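PDB 3UN7: peptidoglycan D,D-transpeptidase PbpA from Mycobacterium tuberculosis, which probably cross-links the peptide stems of peptidoglycan in the mycobacterial cell wall and helps to regulate cell length. Local coordinates for residues Q383-I392 with P448-L458; A132-I143 with P317-A325. All coordinates share one frame; numbering follows the deposited sequence.

Contact 1. Residues Q383-I392 with P448-L458; sequences QKGAIPGVQI and PIGRAVIEAAL
Arg451 rises from helix 446-458 into the bend of the loop Q383-I392, which joins helix 364-379 to edge strand 393-399. The helix is the C-terminal one that covers one face of the five-stranded sheet in the penicillin-binding transpeptidase fold. Its arginine chain runs extended from CG to NE, with CG anti to the carbonyl carbon (chi1 -60°), and this carries the guanidinium to the carbonyl of Lys384. Arg451 NH1 gives a hydrogen bond to Lys384 O at 2.8 Å, bent to 145° at the hydrogen, and the nitrogen stands above the carbonyl plane. NE forms a salt bridge with Glu378, so the guanidinium also ties the end of helix 364-379 to this site. Gln383 CA covers one guanidinium face. At the edge lies Ile392 CD1, which also packs 4.0 Å from Arg451 CG.

The stem of Lys384 runs obliquely over Pro448, CD lying against ring atoms CB and CG, and a bend at chi4 (-87°) turns NZ back to this compact apolar ring. Gly385 sits in the type II turn 383-386 with positive phi, where a beta carbon would jam against the preceding carbonyl. Farther along the helix the contact becomes apolar. Ile387 lowers CD1 onto the helix between Ile454 CG2, at 3.8 Å, and Glu455 CB. Ile392 CG2 and Ile454 CD1 meet tip to tip, 4.1 Å apart, while Val390 CG1 touches Leu458 CD1 at 3.7 Å. Glu455 reaches the loop through a water that donates both to Gly385 O at 2.7 Å and to Glu455 OE1 at 2.6 Å.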
loop_
_atom_site.group_PDB
_atom_site.type_symbol
_atom_site.label_atom_id
_atom_site.label_comp_id
_atom_site.label_asym_id
_atom_site.label_seq_id
_atom_site.Cartn_x
_atom_site.Cartn_y
_atom_site.Cartn_z
ATOM N N GLN A 383 -4.060 -2.287 21.762
ATOM C CA GLN A 383 -3.483 -3.580 21.391
ATOM C C GLN A 383 -4.513 -4.553 20.784
ATOM O O GLN A 383 -4.355 -5.780 20.883
ATOM C CB GLN A 383 -2.793 -4.218 22.605
ATOM C CG GLN A 383 -1.483 -3.546 23.057
ATOM C CD GLN A 383 -0.395 -3.572 21.985
ATOM O OE1 GLN A 383 0.444 -4.480 21.944
ATOM N NE2 GLN A 383 -0.425 -2.588 21.096
ATOM N N LYS A 384 -5.555 -4.009 20.151
ATOM C CA LYS A 384 -6.658 -4.829 19.647
ATOM C C LYS A 384 -6.158 -5.715 18.505
ATOM O O LYS A 384 -5.627 -5.217 17.517
ATOM C CB LYS A 384 -7.850 -3.962 19.205
ATOM C CG LYS A 384 -9.084 -4.753 18.728
ATOM C CD LYS A 384 -10.121 -3.841 18.066
ATOM C CE LYS A 384 -11.268 -4.635 17.422
ATOM N NZ LYS A 384 -11.010 -5.078 16.001
ATOM N N GLY A 385 -6.304 -7.027 18.671
ATOM C CA GLY A 385 -5.885 -7.966 17.641
ATOM C C GLY A 385 -4.438 -8.410 17.715
ATOM O O GLY A 385 -3.947 -9.045 16.789
ATOM N N ALA A 386 -3.756 -8.086 18.815
ATOM C CA ALA A 386 -2.392 -8.565 19.062
ATOM C C ALA A 386 -2.353 -10.086 18.909
ATOM O O ALA A 386 -3.327 -10.760 19.201
ATOM C CB ALA A 386 -1.925 -8.156 20.460
ATOM N N ILE A 387 -1.225 -10.607 18.439
ATOM C CA ILE A 387 -1.078 -12.028 18.154
ATOM C C ILE A 387 -0.115 -12.650 19.160
ATOM O O ILE A 387 1.048 -12.240 19.233
ATOM C CB ILE A 387 -0.545 -12.265 16.706
ATOM C CG1 ILE A 387 -1.374 -11.478 15.683
ATOM C CG2 ILE A 387 -0.531 -13.760 16.375
ATOM C CD1 ILE A 387 -0.624 -11.101 14.393
ATOM N N PRO A 388 -0.598 -13.624 19.960
ATOM C CA PRO A 388 0.256 -14.349 20.906
ATOM C C PRO A 388 1.543 -14.877 20.269
ATOM O O PRO A 388 1.491 -15.615 19.282
ATOM C CB PRO A 388 -0.626 -15.526 21.335
ATOM C CG PRO A 388 -2.008 -15.002 21.213
ATOM C CD PRO A 388 -2.001 -14.080 20.028
ATOM N N GLY A 389 2.684 -14.476 20.829
ATOM C CA GLY A 389 3.991 -14.980 20.394
ATOM C C GLY A 389 4.478 -14.354 19.101
ATOM O O GLY A 389 5.358 -14.899 18.428
ATOM N N VAL A 390 3.888 -13.224 18.733
ATOM C CA VAL A 390 4.314 -12.511 17.544
ATOM C C VAL A 390 4.561 -11.056 17.906
ATOM O O VAL A 390 3.652 -10.326 18.329
ATOM C CB VAL A 390 3.319 -12.652 16.350
ATOM C CG1 VAL A 390 3.651 -11.650 15.254
ATOM C CG2 VAL A 390 3.351 -14.072 15.771
ATOM N N GLN A 391 5.819 -10.662 17.765
ATOM C CA GLN A 391 6.241 -9.297 18.021
ATOM C C GLN A 391 6.068 -8.475 16.749
ATOM O O GLN A 391 6.589 -8.833 15.691
ATOM C CB GLN A 391 7.705 -9.282 18.464
ATOM C CG GLN A 391 8.176 -7.953 18.992
ATOM C CD GLN A 391 9.650 -7.963 19.345
ATOM O OE1 GLN A 391 10.501 -8.329 18.524
ATOM N NE2 GLN A 391 9.964 -7.552 20.567
ATOM N N ILE A 392 5.333 -7.378 16.862
ATOM C CA ILE A 392 5.025 -6.543 15.702
ATOM C C ILE A 392 5.750 -5.217 15.888
ATOM O O ILE A 392 5.748 -4.671 16.993
ATOM C CB ILE A 392 3.501 -6.291 15.581
ATOM C CG1 ILE A 392 2.756 -7.591 15.293
ATOM C CG2 ILE A 392 3.183 -5.253 14.490
ATOM C CD1 ILE A 392 1.231 -7.443 15.316
ATOM N N PRO A 448 -6.094 -2.668 14.176
ATOM C CA PRO A 448 -6.509 -4.089 14.172
ATOM C C PRO A 448 -6.708 -4.674 12.762
ATOM O O PRO A 448 -6.632 -5.886 12.590
ATOM C CB PRO A 448 -7.829 -4.092 14.940
ATOM C CG PRO A 448 -8.302 -2.680 14.913
ATOM C CD PRO A 448 -7.119 -1.792 14.781
ATOM N N ILE A 449 -6.975 -3.817 11.782
ATOM C CA ILE A 449 -7.020 -4.234 10.367
ATOM C C ILE A 449 -5.644 -4.736 9.936
ATOM O O ILE A 449 -5.530 -5.779 9.287
ATOM C CB ILE A 449 -7.497 -3.081 9.442
ATOM C CG1 ILE A 449 -8.948 -2.711 9.774
ATOM C CG2 ILE A 449 -7.364 -3.482 7.949
ATOM C CD1 ILE A 449 -9.465 -1.399 9.188
ATOM N N GLY A 450 -4.604 -3.988 10.308
ATOM C CA GLY A 450 -3.216 -4.383 10.037
ATOM C C GLY A 450 -2.850 -5.689 10.718
ATOM O O GLY A 450 -2.240 -6.554 10.102
ATOM N N ARG A 451 -3.242 -5.837 11.982
ATOM C CA ARG A 451 -2.946 -7.039 12.745
ATOM C C ARG A 451 -3.677 -8.268 12.215
ATOM O O ARG A 451 -3.092 -9.346 12.196
ATOM C CB ARG A 451 -3.197 -6.834 14.243
ATOM C CG ARG A 451 -2.337 -5.729 14.834
ATOM C CD ARG A 451 -2.370 -5.729 16.358
ATOM N NE ARG A 451 -1.651 -4.557 16.830
ATOM C CZ ARG A 451 -2.236 -3.447 17.261
ATOM N NH1 ARG A 451 -3.564 -3.375 17.332
ATOM N NH2 ARG A 451 -1.489 -2.414 17.637
ATOM N N ALA A 452 -4.927 -8.107 11.762
ATOM C CA ALA A 452 -5.660 -9.237 11.135
ATOM C C ALA A 452 -4.961 -9.698 9.858
ATOM O O ALA A 452 -4.991 -10.882 9.500
ATOM C CB ALA A 452 -7.100 -8.842 10.811
ATOM N N VAL A 453 -4.362 -8.744 9.148
ATOM C CA VAL A 453 -3.662 -9.036 7.899
ATOM C C VAL A 453 -2.359 -9.777 8.190
ATOM O O VAL A 453 -2.046 -10.785 7.534
ATOM C CB VAL A 453 -3.430 -7.751 7.062
ATOM C CG1 VAL A 453 -2.535 -8.022 5.889
ATOM C CG2 VAL A 453 -4.758 -7.213 6.573
ATOM N N ILE A 454 -1.617 -9.286 9.183
ATOM C CA ILE A 454 -0.405 -9.948 9.662
ATOM C C ILE A 454 -0.703 -11.364 10.171
ATOM O O ILE A 454 0.020 -12.309 9.844
ATOM C CB ILE A 454 0.308 -9.105 10.754
ATOM C CG1 ILE A 454 0.846 -7.820 10.131
ATOM C CG2 ILE A 454 1.438 -9.923 11.405
ATOM C CD1 ILE A 454 1.243 -6.714 11.134
ATOM N N GLU A 455 -1.773 -11.502 10.949
ATOM C CA GLU A 455 -2.164 -12.808 11.488
ATOM C C GLU A 455 -2.390 -13.788 10.344
ATOM O O GLU A 455 -1.887 -14.910 10.386
ATOM C CB GLU A 455 -3.418 -12.694 12.354
ATOM C CG GLU A 455 -3.824 -14.004 13.053
ATOM C CD GLU A 455 -4.850 -13.786 14.158
ATOM O OE1 GLU A 455 -4.998 -12.624 14.628
ATOM O OE2 GLU A 455 -5.501 -14.781 14.571
ATOM N N ALA A 456 -3.120 -13.345 9.320
ATOM C CA ALA A 456 -3.420 -14.177 8.150
ATOM C C ALA A 456 -2.138 -14.588 7.435
ATOM O O ALA A 456 -1.975 -15.754 7.046
ATOM C CB ALA A 456 -4.351 -13.444 7.203
ATOM N N ALA A 457 -1.224 -13.635 7.281
ATOM C CA ALA A 457 0.088 -13.888 6.668
ATOM C C ALA A 457 0.935 -14.918 7.410
ATOM O O ALA A 457 1.659 -15.693 6.790
ATOM C CB ALA A 457 0.865 -12.571 6.526
ATOM N N LEU A 458 0.850 -14.922 8.736
ATOM C CA LEU A 458 1.721 -15.769 9.571
ATOM C C LEU A 458 1.114 -17.110 9.974
ATOM O O LEU A 458 1.793 -17.965 10.555
ATOM C CB LEU A 458 2.168 -14.995 10.819
ATOM C CG LEU A 458 2.963 -13.711 10.553
ATOM C CD1 LEU A 458 3.386 -13.043 11.851
ATOM C CD2 LEU A 458 4.177 -13.986 9.657
HETATM O O HOH W 1 -5.369 -10.083 14.802
#

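Contact 2. Residues A132-I143 with P317-A325; sequences AVVALEPSTGKI and PLANAEIAA
Leu136 pushes CD1 against the backbone of helix 317-328, lying 3.7 Å from Ala321 C and 4.0 Å from Ala325 CB. Alanines one turn apart suit this place because their single methyls leave the helix surface low enough for a branched leucine to settle between them. The other branch, CD2, turns to Leu318 and meets its CD1 at 3.8 Å, the two side chains crossing at about a right angle.

Val134, two residues back on the same strand face, sets its two methyls against the preceding turn of the helix. With CG1 anti to the backbone N (chi1 175°), that methyl fits between Ala321 CB and Leu318 CD1, 3.7 Å from each, while CG2 lies beside the backbone of Leu318. Strand 131-136 belongs to the five-stranded antiparallel sheet of the transpeptidase domain, and its alternation sends Ala132, Val134 and Leu136 to this helix, whereas Val133 and Ala135 face helix 446-458 across the sheet. Strand and helix run the same way at an angle of 36°, their axes approaching to 7.9 Å.

At the start of the helix the bump is the Pro317 ring, and the small Ala132 receives it, CB lying 3.8 Å from Pro317 CG. Just beyond the strand, Pro138 takes up the far end of this contact, bringing CB to 3.5 Å from Ala325 O.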
loop_
_atom_site.group_PDB
_atom_site.type_symbol
_atom_site.label_atom_id
_atom_site.label_comp_id
_atom_site.label_asym_id
_atom_site.label_seq_id
_atom_site.Cartn_x
_atom_site.Cartn_y
_atom_site.Cartn_z
ATOM N N ALA A 132 -7.341 1.469 1.717
ATOM C CA ALA A 132 -6.528 0.435 1.097
ATOM C C ALA A 132 -5.732 -0.372 2.108
ATOM O O ALA A 132 -5.466 0.089 3.227
ATOM C CB ALA A 132 -5.599 1.036 0.022
ATOM N N VAL A 133 -5.393 -1.598 1.715
ATOM C CA VAL A 133 -4.491 -2.441 2.472
ATOM C C VAL A 133 -3.464 -3.053 1.517
ATOM O O VAL A 133 -3.812 -3.551 0.441
ATOM C CB VAL A 133 -5.236 -3.590 3.212
ATOM C CG1 VAL A 133 -4.242 -4.528 3.901
ATOM C CG2 VAL A 133 -6.255 -3.034 4.220
ATOM N N VAL A 134 -2.201 -3.019 1.912
ATOM C CA VAL A 134 -1.139 -3.617 1.115
ATOM C C VAL A 134 -0.334 -4.498 2.040
ATOM O O VAL A 134 -0.022 -4.102 3.179
ATOM C CB VAL A 134 -0.188 -2.553 0.480
ATOM C CG1 VAL A 134 0.973 -3.239 -0.244
ATOM C CG2 VAL A 134 -0.946 -1.659 -0.494
ATOM N N ALA A 135 0.010 -5.686 1.555
ATOM C CA ALA A 135 0.905 -6.574 2.260
ATOM C C ALA A 135 2.036 -6.970 1.318
ATOM O O ALA A 135 1.820 -7.291 0.145
ATOM C CB ALA A 135 0.161 -7.808 2.802
ATOM N N LEU A 136 3.247 -6.910 1.847
ATOM C CA LEU A 136 4.455 -7.189 1.077
ATOM C C LEU A 136 5.274 -8.212 1.829
ATOM O O LEU A 136 5.230 -8.276 3.065
ATOM C CB LEU A 136 5.299 -5.915 0.899
ATOM C CG LEU A 136 4.676 -4.701 0.189
ATOM C CD1 LEU A 136 5.665 -3.540 0.154
ATOM C CD2 LEU A 136 4.235 -5.061 -1.247
ATOM N N GLU A 137 6.025 -9.011 1.090
ATOM C CA GLU A 137 7.010 -9.903 1.697
ATOM C C GLU A 137 8.343 -9.176 1.650
ATOM O O GLU A 137 8.878 -8.975 0.563
ATOM C CB GLU A 137 7.103 -11.197 0.895
ATOM C CG GLU A 137 8.067 -12.221 1.487
ATOM C CD GLU A 137 7.866 -13.570 0.848
ATOM O OE1 GLU A 137 8.264 -13.735 -0.316
ATOM O OE2 GLU A 137 7.287 -14.458 1.501
ATOM N N PRO A 138 8.888 -8.783 2.820
ATOM C CA PRO A 138 10.019 -7.864 2.788
ATOM C C PRO A 138 11.300 -8.393 2.128
ATOM O O PRO A 138 12.000 -7.606 1.498
ATOM C CB PRO A 138 10.222 -7.498 4.268
ATOM C CG PRO A 138 8.902 -7.833 4.935
ATOM C CD PRO A 138 8.494 -9.088 4.211
ATOM N N SER A 139 11.567 -9.701 2.228
ATOM C CA SER A 139 12.792 -10.289 1.699
ATOM C C SER A 139 12.761 -10.496 0.180
ATOM O O SER A 139 13.801 -10.727 -0.442
ATOM C CB SER A 139 13.085 -11.625 2.391
ATOM O OG SER A 139 12.079 -12.583 2.106
ATOM N N THR A 140 11.575 -10.424 -0.420
ATOM C CA THR A 140 11.450 -10.697 -1.842
ATOM C C THR A 140 10.821 -9.574 -2.634
ATOM O O THR A 140 11.099 -9.456 -3.819
ATOM C CB THR A 140 10.613 -11.964 -2.111
ATOM O OG1 THR A 140 9.296 -11.759 -1.592
ATOM C CG2 THR A 140 11.238 -13.182 -1.468
ATOM N N GLY A 141 9.970 -8.763 -1.996
ATOM C CA GLY A 141 9.138 -7.802 -2.732
ATOM C C GLY A 141 7.818 -8.325 -3.294
ATOM O O GLY A 141 7.083 -7.591 -3.962
ATOM N N LYS A 142 7.494 -9.589 -3.034
ATOM C CA LYS A 142 6.198 -10.125 -3.424
ATOM C C LYS A 142 5.076 -9.299 -2.850
ATOM O O LYS A 142 5.099 -8.976 -1.657
ATOM C CB LYS A 142 6.011 -11.551 -2.923
ATOM C CG LYS A 142 6.638 -12.589 -3.768
ATOM C CD LYS A 142 6.143 -13.949 -3.316
ATOM C CE LYS A 142 7.194 -14.998 -3.567
ATOM N NZ LYS A 142 6.730 -16.357 -3.158
ATOM N N ILE A 143 4.099 -8.959 -3.694
ATOM C CA ILE A 143 2.894 -8.238 -3.235
ATOM C C ILE A 143 1.905 -9.330 -2.845
ATOM O O ILE A 143 1.444 -10.087 -3.697
ATOM C CB ILE A 143 2.334 -7.249 -4.320
ATOM C CG1 ILE A 143 3.311 -6.071 -4.522
ATOM C CG2 ILE A 143 0.936 -6.720 -3.939
ATOM C CD1 ILE A 143 3.001 -5.216 -5.756
ATOM N N PRO A 317 -0.509 4.036 -0.514
ATOM C CA PRO A 317 -0.419 2.962 0.481
ATOM C C PRO A 317 0.698 1.938 0.194
ATOM O O PRO A 317 1.374 1.510 1.118
ATOM C CB PRO A 317 -1.807 2.326 0.434
ATOM C CG PRO A 317 -2.716 3.528 0.077
ATOM C CD PRO A 317 -1.896 4.258 -0.971
ATOM N N LEU A 318 0.902 1.567 -1.069
ATOM C CA LEU A 318 2.035 0.705 -1.412
ATOM C C LEU A 318 3.398 1.293 -0.996
ATOM O O LEU A 318 4.253 0.565 -0.478
ATOM C CB LEU A 318 2.038 0.382 -2.906
ATOM C CG LEU A 318 3.232 -0.413 -3.439
ATOM C CD1 LEU A 318 3.264 -1.808 -2.844
ATOM C CD2 LEU A 318 3.244 -0.479 -4.986
ATOM N N ALA A 319 3.616 2.586 -1.255
ATOM C CA ALA A 319 4.864 3.251 -0.829
ATOM C C ALA A 319 5.037 3.221 0.703
ATOM O O ALA A 319 6.143 3.014 1.202
ATOM C CB ALA A 319 4.929 4.686 -1.368
ATOM N N ASN A 320 3.948 3.409 1.453
ATOM C CA ASN A 320 4.047 3.308 2.912
ATOM C C ASN A 320 4.333 1.861 3.365
ATOM O O ASN A 320 5.129 1.666 4.278
ATOM C CB ASN A 320 2.834 3.927 3.629
ATOM C CG ASN A 320 3.236 4.920 4.741
ATOM O OD1 ASN A 320 4.407 5.037 5.099
ATOM N ND2 ASN A 320 2.247 5.621 5.298
ATOM N N ALA A 321 3.719 0.855 2.734
ATOM C CA ALA A 321 4.073 -0.561 3.004
ATOM C C ALA A 321 5.540 -0.818 2.702
ATOM O O ALA A 321 6.201 -1.562 3.430
ATOM C CB ALA A 321 3.198 -1.545 2.190
ATOM N N GLU A 322 6.029 -0.193 1.628
ATOM C CA GLU A 322 7.418 -0.334 1.179
ATOM C C GLU A 322 8.434 0.227 2.200
ATOM O O GLU A 322 9.511 -0.354 2.402
ATOM C CB GLU A 322 7.597 0.362 -0.181
ATOM C CG GLU A 322 8.195 -0.522 -1.288
ATOM C CD GLU A 322 8.149 0.129 -2.677
ATOM O OE1 GLU A 322 7.053 0.591 -3.078
ATOM O OE2 GLU A 322 9.197 0.176 -3.371
ATOM N N ILE A 323 8.108 1.360 2.818
ATOM C CA ILE A 323 8.949 1.906 3.913
ATOM C C ILE A 323 9.076 0.878 5.027
ATOM O O ILE A 323 10.187 0.565 5.480
ATOM C CB ILE A 323 8.396 3.240 4.459
ATOM C CG1 ILE A 323 8.558 4.342 3.413
ATOM C CG2 ILE A 323 9.119 3.670 5.743
ATOM C CD1 ILE A 323 7.635 5.527 3.637
ATOM N N ALA A 324 7.939 0.322 5.445
ATOM C CA ALA A 324 7.925 -0.709 6.477
ATOM C C ALA A 324 8.708 -1.969 6.027
ATOM O O ALA A 324 9.479 -2.541 6.807
ATOM C CB ALA A 324 6.471 -1.055 6.873
ATOM N N ALA A 325 8.510 -2.389 4.772
ATOM C CA ALA A 325 9.202 -3.571 4.209
ATOM C C ALA A 325 10.722 -3.358 4.135
ATOM O O ALA A 325 11.504 -4.255 4.411
ATOM C CB ALA A 325 8.657 -3.882 2.814
#

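Both contacts belong to the transpeptidase domain, and their helices, 446-458 and 317-328, lie on opposite faces of its five-stranded sheet; contact 2 packs a helix directly on a strand, contact 1 a loop on a helix. Contact 2 is core: nearly all its touching residues are buried, its centre lies about 6 Å from the centre of the chain, and it is built almost wholly from alanine, proline and branched apolar side chains. Contact 1, whose centre is about 17 Å from that of the chain, is only partly buried, and its mix of arginine bonding, bridging water and hydrocarbon packing fits a surface loop. Val133 CG1 packs on Val453 CG2 at 3.8 Å, and Val453 takes no part in gripping the loop.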